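Local structure of putidaredoxin reductase (1Q1R) at residues F21-S26 with G30-V35; Q76-T81 with V93-G98; T84-D89 with P277-V282. The protein is an FAD-containing oxidoreductase that probably passes electrons from NADH through its flavin to putidaredoxin, which supplies cytochrome P450cam. One frame throughout, in Å; residues are numbered along the deposited sequence.

In the fold
Near the N terminus, interaction 1 closes a short loop: segment 21-26 ends helix 14-25 and, after three intervening residues, 30-35 begins and runs on as strand 31-35, second from the edge of the five-stranded parallel sheet. The edge strand there, 75-78, belongs to interaction 2, and backbone bonds between Leu34 and both Gln76 and Leu78 join the two contacts. Interaction 2 closes a longer loop at 93-98. Residues 84-89 lie inside that loop and reach forward across the 187 residues between to 277-282, so interactions 2 and 3 cross rather than nest. Interactions 2 and 3 together fasten the small antiparallel sheet, containing strands 83-87 and 92-95, to both edges of the parallel sheet.

Interaction 1 of 3, residues F21-S26 with G30-V35; sequences FGLRAS and GNIRLV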
loop_
_atom_site.group_PDB
_atom_site.type_symbol
_atom_site.label_atom_id
_atom_site.label_comp_id
_atom_site.label_asym_id
_atom_site.label_seq_id
_atom_site.Cartn_x
_atom_site.Cartn_y
_atom_site.Cartn_z
ATOM N N PHE A 21 15.442 -1.688 12.564
ATOM C CA PHE A 21 15.210 -2.322 13.855
ATOM C C PHE A 21 15.271 -3.842 13.788
ATOM O O PHE A 21 15.666 -4.490 14.756
ATOM C CB PHE A 21 13.873 -1.870 14.452
ATOM C CG PHE A 21 13.902 -0.468 14.993
ATOM C CD1 PHE A 21 13.658 0.619 14.163
ATOM C CD2 PHE A 21 14.231 -0.233 16.323
ATOM C CE1 PHE A 21 13.744 1.919 14.649
ATOM C CE2 PHE A 21 14.320 1.063 16.819
ATOM C CZ PHE A 21 14.076 2.141 15.981
ATOM N N GLY A 22 14.882 -4.409 12.651
ATOM C CA GLY A 22 14.929 -5.852 12.503
ATOM C C GLY A 22 16.379 -6.293 12.553
ATOM O O GLY A 22 16.728 -7.287 13.193
ATOM N N LEU A 23 17.223 -5.529 11.873
ATOM C CA LEU A 23 18.653 -5.787 11.813
ATOM C C LEU A 23 19.240 -5.843 13.221
ATOM O O LEU A 23 19.897 -6.812 13.594
ATOM C CB LEU A 23 19.326 -4.674 11.011
ATOM C CG LEU A 23 20.245 -5.025 9.843
ATOM C CD1 LEU A 23 19.738 -6.241 9.097
ATOM C CD2 LEU A 23 20.326 -3.820 8.917
ATOM N N ARG A 24 18.986 -4.801 14.005
ATOM C CA ARG A 24 19.500 -4.729 15.366
ATOM C C ARG A 24 18.848 -5.761 16.284
ATOM O O ARG A 24 19.354 -6.046 17.369
ATOM C CB ARG A 24 19.281 -3.325 15.939
ATOM C CG ARG A 24 20.078 -3.057 17.198
ATOM C CD ARG A 24 21.568 -3.015 16.890
ATOM N NE ARG A 24 21.973 -1.740 16.308
ATOM C CZ ARG A 24 23.142 -1.527 15.711
ATOM N NH1 ARG A 24 24.026 -2.508 15.608
ATOM N NH2 ARG A 24 23.436 -0.325 15.237
ATOM N N ALA A 25 17.726 -6.319 15.844
ATOM C CA ALA A 25 17.017 -7.316 16.636
ATOM C C ALA A 25 17.547 -8.717 16.349
ATOM O O ALA A 25 17.474 -9.604 17.201
ATOM C CB ALA A 25 15.526 -7.252 16.338
ATOM N N SER A 26 18.081 -8.908 15.147
ATOM C CA SER A 26 18.617 -10.200 14.743
ATOM C C SER A 26 20.097 -10.371 15.083
ATOM O O SER A 26 20.732 -11.326 14.637
ATOM C CB SER A 26 18.403 -10.410 13.244
ATOM O OG SER A 26 17.022 -10.493 12.942
ATOM N N GLY A 30 27.120 -4.021 13.626
ATOM C CA GLY A 30 27.655 -2.892 12.889
ATOM C C GLY A 30 26.824 -1.631 13.035
ATOM O O GLY A 30 25.890 -1.577 13.835
ATOM N N ASN A 31 27.167 -0.612 12.256
ATOM C CA ASN A 31 26.451 0.655 12.289
ATOM C C ASN A 31 25.286 0.653 11.308
ATOM O O ASN A 31 25.382 0.101 10.210
ATOM C CB ASN A 31 27.400 1.803 11.956
ATOM C CG ASN A 31 28.462 1.997 13.014
ATOM O OD1 ASN A 31 28.183 2.500 14.104
ATOM N ND2 ASN A 31 29.685 1.586 12.706
ATOM N N ILE A 32 24.188 1.278 11.716
ATOM C CA ILE A 32 22.994 1.359 10.884
ATOM C C ILE A 32 22.614 2.819 10.671
ATOM O O ILE A 32 22.389 3.559 11.626
ATOM C CB ILE A 32 21.808 0.632 11.550
ATOM C CG1 ILE A 32 22.202 -0.811 11.877
ATOM C CG2 ILE A 32 20.590 0.666 10.629
ATOM C CD1 ILE A 32 21.164 -1.569 12.676
ATOM N N ARG A 33 22.548 3.234 9.413
ATOM C CA ARG A 33 22.184 4.606 9.099
ATOM C C ARG A 33 20.905 4.682 8.283
ATOM O O ARG A 33 20.828 4.136 7.186
ATOM C CB ARG A 33 23.307 5.307 8.327
ATOM C CG ARG A 33 24.057 6.345 9.144
ATOM C CD ARG A 33 24.616 7.446 8.252
ATOM N NE ARG A 33 25.058 8.608 9.023
ATOM C CZ ARG A 33 26.158 8.639 9.768
ATOM N NH1 ARG A 33 26.941 7.569 9.846
ATOM N NH2 ARG A 33 26.475 9.739 10.441
ATOM N N LEU A 34 19.901 5.357 8.836
ATOM C CA LEU A 34 18.631 5.552 8.155
ATOM C C LEU A 34 18.686 6.948 7.571
ATOM O O LEU A 34 18.927 7.909 8.294
ATOM C CB LEU A 34 17.463 5.471 9.138
ATOM C CG LEU A 34 16.753 4.136 9.354
ATOM C CD1 LEU A 34 15.732 4.301 10.458
ATOM C CD2 LEU A 34 16.071 3.681 8.061
ATOM N N VAL A 35 18.478 7.063 6.266
ATOM C CA VAL A 35 18.511 8.363 5.616
ATOM C C VAL A 35 17.243 8.555 4.801
ATOM O O VAL A 35 16.927 7.741 3.939
ATOM C CB VAL A 35 19.735 8.480 4.683
ATOM C CG1 VAL A 35 19.809 9.886 4.098
ATOM C CG2 VAL A 35 21.007 8.149 5.455
#
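Gly30 O takes two N-H groups from the Arg24 guanidinium. The shorter bond comes from NH1, with 2.7 Å from Arg24 NH1 to Gly30 O and an N-H...O angle of 150°; it lies in the carbonyl plane and close to the plane of the guanidinium. The second, from Arg24 NH2 to Gly30 O at 3.1 Å, is weak and more bent. One face of the same group rests on Ile32, whose CD1 stands 3.5 Å above the guanidinium plane, displaced toward its rim, while Ile32 CG1 lies 3.6 Å from Arg24 NH2. Arg24 gets there by a folded route: CG leaves on the side away from the backbone N (chi1 -166°), and bends at chi2 and chi3 then swing the head over the isoleucine.

This is the second half of a beta-alpha-beta unit, strand 6-10, helix 14-25 and strand 31-35, in the FAD-binding part of a glutathione reductase fold. The axes of helix 21-25 and strand 31-35 run nearly antiparallel, 9.8 Å apart at closest. Next to the arginine, Leu23 CB meets Ile32 CD1 at 4.0 Å, and Ile32 also packs on Val7 and Ile9 of strand 6-10.

Further carbonyls ring the guanidinium: Trp28 O at NH1, Gln73 O at NE and Asn74 O at NH2. A leucine in place of Arg24 would probably leave these oxygens and Gly30 O without their donor and strip Ile32 of its flat cover. Beyond the helix end, Ser26 O accepts a hydrogen bond from Lys319 NZ.

Interaction 2 of 3, residues Q76-T81 with V93-G98; sequences QLLGGT and VILSDG
Where the turn after strand 75-78, an edge of the FAD-binding parallel sheet, meets strand 92-95 of the small antiparallel sheet, Thr81 of the FAD pocket packs against Leu95. The touching atom is Thr81 CG2, which sits in the fork of the leucine: it is 3.6 Å from Leu95 CD1 and 3.7 Å from Leu95 CD2. The two side chains cross obliquely. On the threonine, the first torsion (chi1 -54°, measured to OG1) puts CG2 anti to the backbone N, which carries the methyl toward Leu95. Leu78, the last residue of its strand, adds a looser touch, its CD1 lying 4.2 Å from Leu95 CD1, so one methyl of Leu95 serves both partners.

Leu95 is buried and also rests on Val83 of the neighbouring strand. It begins a type I turn, closed by the bond from Gly98 N to Leu95 O at 2.9 Å, through which the chain turns toward strand 100-102. Val35 of strand 31-35 also packs against Thr81, which borders the bound FAD, though its side chain is about 6 Å from the cofactor.

No hydrogen bond spans the two segments, which bury only 129 Å² between them. Methyl groups carry the contact, so it depends on shape rather than direction, and the two sheets meet here through side chains without any pairing of backbones.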
loop_
_atom_site.group_PDB
_atom_site.type_symbol
_atom_site.label_atom_id
_atom_site.label_comp_id
_atom_site.label_asym_id
_atom_site.label_seq_id
_atom_site.Cartn_x
_atom_site.Cartn_y
_atom_site.Cartn_z
ATOM N N GLN A 76 21.148 5.389 13.664
ATOM C CA GLN A 76 21.285 6.791 13.303
ATOM C C GLN A 76 20.223 7.192 12.288
ATOM O O GLN A 76 20.146 6.630 11.197
ATOM C CB GLN A 76 22.683 7.047 12.736
ATOM C CG GLN A 76 23.799 6.557 13.649
ATOM C CD GLN A 76 25.172 6.732 13.033
ATOM O OE1 GLN A 76 25.612 7.855 12.779
ATOM N NE2 GLN A 76 25.857 5.620 12.785
ATOM N N LEU A 77 19.401 8.165 12.664
ATOM C CA LEU A 77 18.338 8.645 11.795
ATOM C C LEU A 77 18.737 9.998 11.221
ATOM O O LEU A 77 18.979 10.952 11.957
ATOM C CB LEU A 77 17.033 8.761 12.590
ATOM C CG LEU A 77 15.762 9.213 11.870
ATOM C CD1 LEU A 77 15.449 8.278 10.714
ATOM C CD2 LEU A 77 14.611 9.238 12.866
ATOM N N LEU A 78 18.814 10.068 9.898
ATOM C CA LEU A 78 19.195 11.300 9.219
ATOM C C LEU A 78 18.038 11.747 8.331
ATOM O O LEU A 78 17.957 11.367 7.162
ATOM C CB LEU A 78 20.446 11.051 8.370
ATOM C CG LEU A 78 21.455 12.191 8.213
ATOM C CD1 LEU A 78 22.529 11.765 7.218
ATOM C CD2 LEU A 78 20.766 13.459 7.739
ATOM N N GLY A 79 17.145 12.557 8.896
ATOM C CA GLY A 79 15.993 13.034 8.151
ATOM C C GLY A 79 16.242 14.288 7.338
ATOM O O GLY A 79 17.324 14.871 7.396
ATOM N N GLY A 80 15.233 14.698 6.574
ATOM C CA GLY A 80 15.342 15.884 5.743
ATOM C C GLY A 80 16.538 15.842 4.812
ATOM O O GLY A 80 17.046 16.879 4.395
ATOM N N THR A 81 16.979 14.636 4.472
ATOM C CA THR A 81 18.139 14.475 3.608
ATOM C C THR A 81 17.852 13.587 2.410
ATOM O O THR A 81 17.461 12.429 2.558
ATOM C CB THR A 81 19.311 13.882 4.392
ATOM O OG1 THR A 81 19.545 14.684 5.551
ATOM C CG2 THR A 81 20.572 13.861 3.541
ATOM N N VAL A 93 26.898 6.602 -0.945
ATOM C CA VAL A 93 25.653 7.203 -1.388
ATOM C C VAL A 93 25.914 8.701 -1.284
ATOM O O VAL A 93 26.483 9.167 -0.296
ATOM C CB VAL A 93 24.455 6.807 -0.486
ATOM C CG1 VAL A 93 24.086 5.347 -0.724
ATOM C CG2 VAL A 93 24.801 7.032 0.977
ATOM N N ILE A 94 25.522 9.448 -2.310
ATOM C CA ILE A 94 25.741 10.887 -2.315
ATOM C C ILE A 94 24.493 11.649 -1.896
ATOM O O ILE A 94 23.412 11.436 -2.443
ATOM C CB ILE A 94 26.168 11.384 -3.712
ATOM C CG1 ILE A 94 27.357 10.558 -4.218
ATOM C CG2 ILE A 94 26.521 12.865 -3.648
ATOM C CD1 ILE A 94 28.550 10.542 -3.289
ATOM N N LEU A 95 24.659 12.543 -0.926
ATOM C CA LEU A 95 23.556 13.351 -0.425
ATOM C C LEU A 95 23.460 14.634 -1.239
ATOM O O LEU A 95 24.427 15.038 -1.883
ATOM C CB LEU A 95 23.775 13.670 1.056
ATOM C CG LEU A 95 23.947 12.437 1.951
ATOM C CD1 LEU A 95 24.047 12.858 3.405
ATOM C CD2 LEU A 95 22.768 11.495 1.752
ATOM N N SER A 96 22.294 15.269 -1.214
ATOM C CA SER A 96 22.085 16.500 -1.967
ATOM C C SER A 96 23.055 17.615 -1.580
ATOM O O SER A 96 23.327 18.508 -2.383
ATOM C CB SER A 96 20.647 16.990 -1.791
ATOM O OG SER A 96 20.334 17.170 -0.424
ATOM N N ASP A 97 23.579 17.560 -0.358
ATOM C CA ASP A 97 24.517 18.573 0.123
ATOM C C ASP A 97 25.943 18.275 -0.336
ATOM O O ASP A 97 26.878 18.992 0.015
ATOM C CB ASP A 97 24.480 18.644 1.653
ATOM C CG ASP A 97 25.188 17.473 2.309
ATOM O OD1 ASP A 97 25.014 16.332 1.832
ATOM O OD2 ASP A 97 25.913 17.686 3.306
ATOM N N GLY A 98 26.105 17.213 -1.118
ATOM C CA GLY A 98 27.426 16.851 -1.602
ATOM C C GLY A 98 28.117 15.827 -0.721
ATOM O O GLY A 98 29.107 15.218 -1.127
#

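Interaction 3 of 3, residues T84-D89 with P277-V282; sequences TAINRD and PLIMAV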
loop_
_atom_site.group_PDB
_atom_site.type_symbol
_atom_site.label_atom_id
_atom_site.label_comp_id
_atom_site.label_asym_id
_atom_site.label_seq_id
_atom_site.Cartn_x
_atom_site.Cartn_y
_atom_site.Cartn_z
ATOM N N THR A 84 20.959 11.623 -3.605
ATOM C CA THR A 84 20.881 11.921 -5.032
ATOM C C THR A 84 21.559 10.917 -5.956
ATOM O O THR A 84 21.260 10.873 -7.146
ATOM C CB THR A 84 21.461 13.318 -5.331
ATOM O OG1 THR A 84 22.781 13.415 -4.779
ATOM C CG2 THR A 84 20.583 14.403 -4.723
ATOM N N ALA A 85 22.470 10.113 -5.424
ATOM C CA ALA A 85 23.151 9.142 -6.265
ATOM C C ALA A 85 23.870 8.063 -5.477
ATOM O O ALA A 85 24.176 8.228 -4.296
ATOM C CB ALA A 85 24.143 9.857 -7.186
ATOM N N ILE A 86 24.134 6.950 -6.153
ATOM C CA ILE A 86 24.839 5.828 -5.552
ATOM C C ILE A 86 26.096 5.564 -6.371
ATOM O O ILE A 86 26.049 5.551 -7.598
ATOM C CB ILE A 86 23.992 4.535 -5.573
ATOM C CG1 ILE A 86 22.632 4.773 -4.915
ATOM C CG2 ILE A 86 24.734 3.423 -4.848
ATOM C CD1 ILE A 86 21.667 3.624 -5.101
ATOM N N ASN A 87 27.216 5.370 -5.686
ATOM C CA ASN A 87 28.475 5.068 -6.349
ATOM C C ASN A 87 28.872 3.670 -5.927
ATOM O O ASN A 87 29.559 3.473 -4.926
ATOM C CB ASN A 87 29.555 6.078 -5.958
ATOM C CG ASN A 87 29.582 7.273 -6.884
ATOM O OD1 ASN A 87 28.569 7.939 -7.081
ATOM N ND2 ASN A 87 30.747 7.549 -7.467
ATOM N N ARG A 88 28.405 2.699 -6.703
ATOM C CA ARG A 88 28.656 1.291 -6.444
ATOM C C ARG A 88 30.144 0.990 -6.324
ATOM O O ARG A 88 30.563 0.210 -5.467
ATOM C CB ARG A 88 28.023 0.464 -7.563
ATOM C CG ARG A 88 26.524 0.714 -7.701
ATOM C CD ARG A 88 25.985 0.193 -9.016
ATOM N NE ARG A 88 26.302 -1.217 -9.215
ATOM C CZ ARG A 88 26.010 -1.892 -10.319
ATOM N NH1 ARG A 88 25.389 -1.284 -11.322
ATOM N NH2 ARG A 88 26.341 -3.171 -10.424
ATOM N N ASP A 89 30.934 1.626 -7.182
ATOM C CA ASP A 89 32.377 1.444 -7.189
ATOM C C ASP A 89 33.015 1.751 -5.830
ATOM O O ASP A 89 33.630 0.874 -5.223
ATOM C CB ASP A 89 32.989 2.313 -8.290
ATOM C CG ASP A 89 32.569 3.768 -8.188
ATOM O OD1 ASP A 89 31.438 4.038 -7.733
ATOM O OD2 ASP A 89 33.368 4.645 -8.580
ATOM N N PRO A 277 25.097 -7.018 -5.859
ATOM C CA PRO A 277 25.165 -7.866 -4.664
ATOM C C PRO A 277 25.062 -7.150 -3.319
ATOM O O PRO A 277 24.376 -7.623 -2.414
ATOM C CB PRO A 277 26.509 -8.572 -4.823
ATOM C CG PRO A 277 26.623 -8.719 -6.303
ATOM C CD PRO A 277 26.185 -7.360 -6.794
ATOM N N LEU A 278 25.746 -6.019 -3.186
ATOM C CA LEU A 278 25.735 -5.276 -1.931
ATOM C C LEU A 278 24.522 -4.354 -1.785
ATOM O O LEU A 278 24.341 -3.729 -0.741
ATOM C CB LEU A 278 27.025 -4.452 -1.785
ATOM C CG LEU A 278 28.395 -5.121 -1.984
ATOM C CD1 LEU A 278 28.498 -6.390 -1.152
ATOM C CD2 LEU A 278 28.590 -5.440 -3.452
ATOM N N ILE A 279 23.695 -4.270 -2.822
ATOM C CA ILE A 279 22.514 -3.409 -2.780
ATOM C C ILE A 279 21.209 -4.200 -2.842
ATOM O O ILE A 279 20.982 -4.978 -3.771
ATOM C CB ILE A 279 22.504 -2.399 -3.954
ATOM C CG1 ILE A 279 23.809 -1.596 -3.979
ATOM C CG2 ILE A 279 21.314 -1.451 -3.816
ATOM C CD1 ILE A 279 23.950 -0.705 -5.204
ATOM N N MET A 280 20.352 -3.993 -1.848
ATOM C CA MET A 280 19.058 -4.667 -1.795
ATOM C C MET A 280 17.934 -3.634 -1.916
ATOM O O MET A 280 18.169 -2.435 -1.761
ATOM C CB MET A 280 18.913 -5.428 -0.471
ATOM C CG MET A 280 19.987 -6.475 -0.220
ATOM S SD MET A 280 19.783 -7.346 1.356
ATOM C CE MET A 280 20.225 -6.111 2.484
ATOM N N ALA A 281 16.722 -4.100 -2.211
ATOM C CA ALA A 281 15.554 -3.224 -2.317
ATOM C C ALA A 281 14.459 -3.846 -1.452
ATOM O O ALA A 281 14.453 -5.059 -1.241
ATOM C CB ALA A 281 15.092 -3.109 -3.759
ATOM N N VAL A 282 13.529 -3.028 -0.962
ATOM C CA VAL A 282 12.475 -3.533 -0.083
ATOM C C VAL A 282 11.252 -2.614 -0.037
ATOM O O VAL A 282 11.382 -1.394 -0.150
ATOM C CB VAL A 282 13.036 -3.694 1.353
ATOM C CG1 VAL A 282 13.488 -2.342 1.879
ATOM C CG2 VAL A 282 12.003 -4.311 2.279
#
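Ile279 CD1 packs against both Ile86 and Arg88, joining two sheets of the FAD-binding region: strand 279-281 is an edge of the five-stranded parallel sheet, and strand 83-87 is an edge of the small antiparallel sheet lying against it. The packed part is the patch around this one methyl, which meets Ile86 CG2 and Arg88 CG together, with Ile86 CG2 placed 4.2 Å from Ile279 CD1. Ile279's chi2 of 173° extends the chain and carries CD1 out to both partners. Arg88 approaches with its aliphatic stem, not its charge, the stem crossing Ile279 at about a right angle. Behind the two buried isoleucines the core goes on through Leu106 and Leu108 of strand 105-108: Ile86 packs on the first and Ile279 on the second. The Ile86 side chain is about 8 Å from the bound FAD.

The loose side is the Pro277 end, where the exposed proline comes no nearer than 5.5 Å with its side chain. Here the head of Arg88 leaves for other partners: NE forms a salt bridge with Asp276 OD1, and NH1 a hydrogen bond with Ala258 O. The same aspartate accepts the Leu278 backbone N through OD2, so its carboxylate links the arginine to the start of the second segment.

At the far end of the first segment, a classic beta bulge puts Thr84 and Ala85 opposite the single residue Ile94 of the next strand. The whole contact buries just 114 Å², without a hydrogen bond between the segments, and its shortest approach is the 3.9 Å from Arg88 CG to Ile279 CD1.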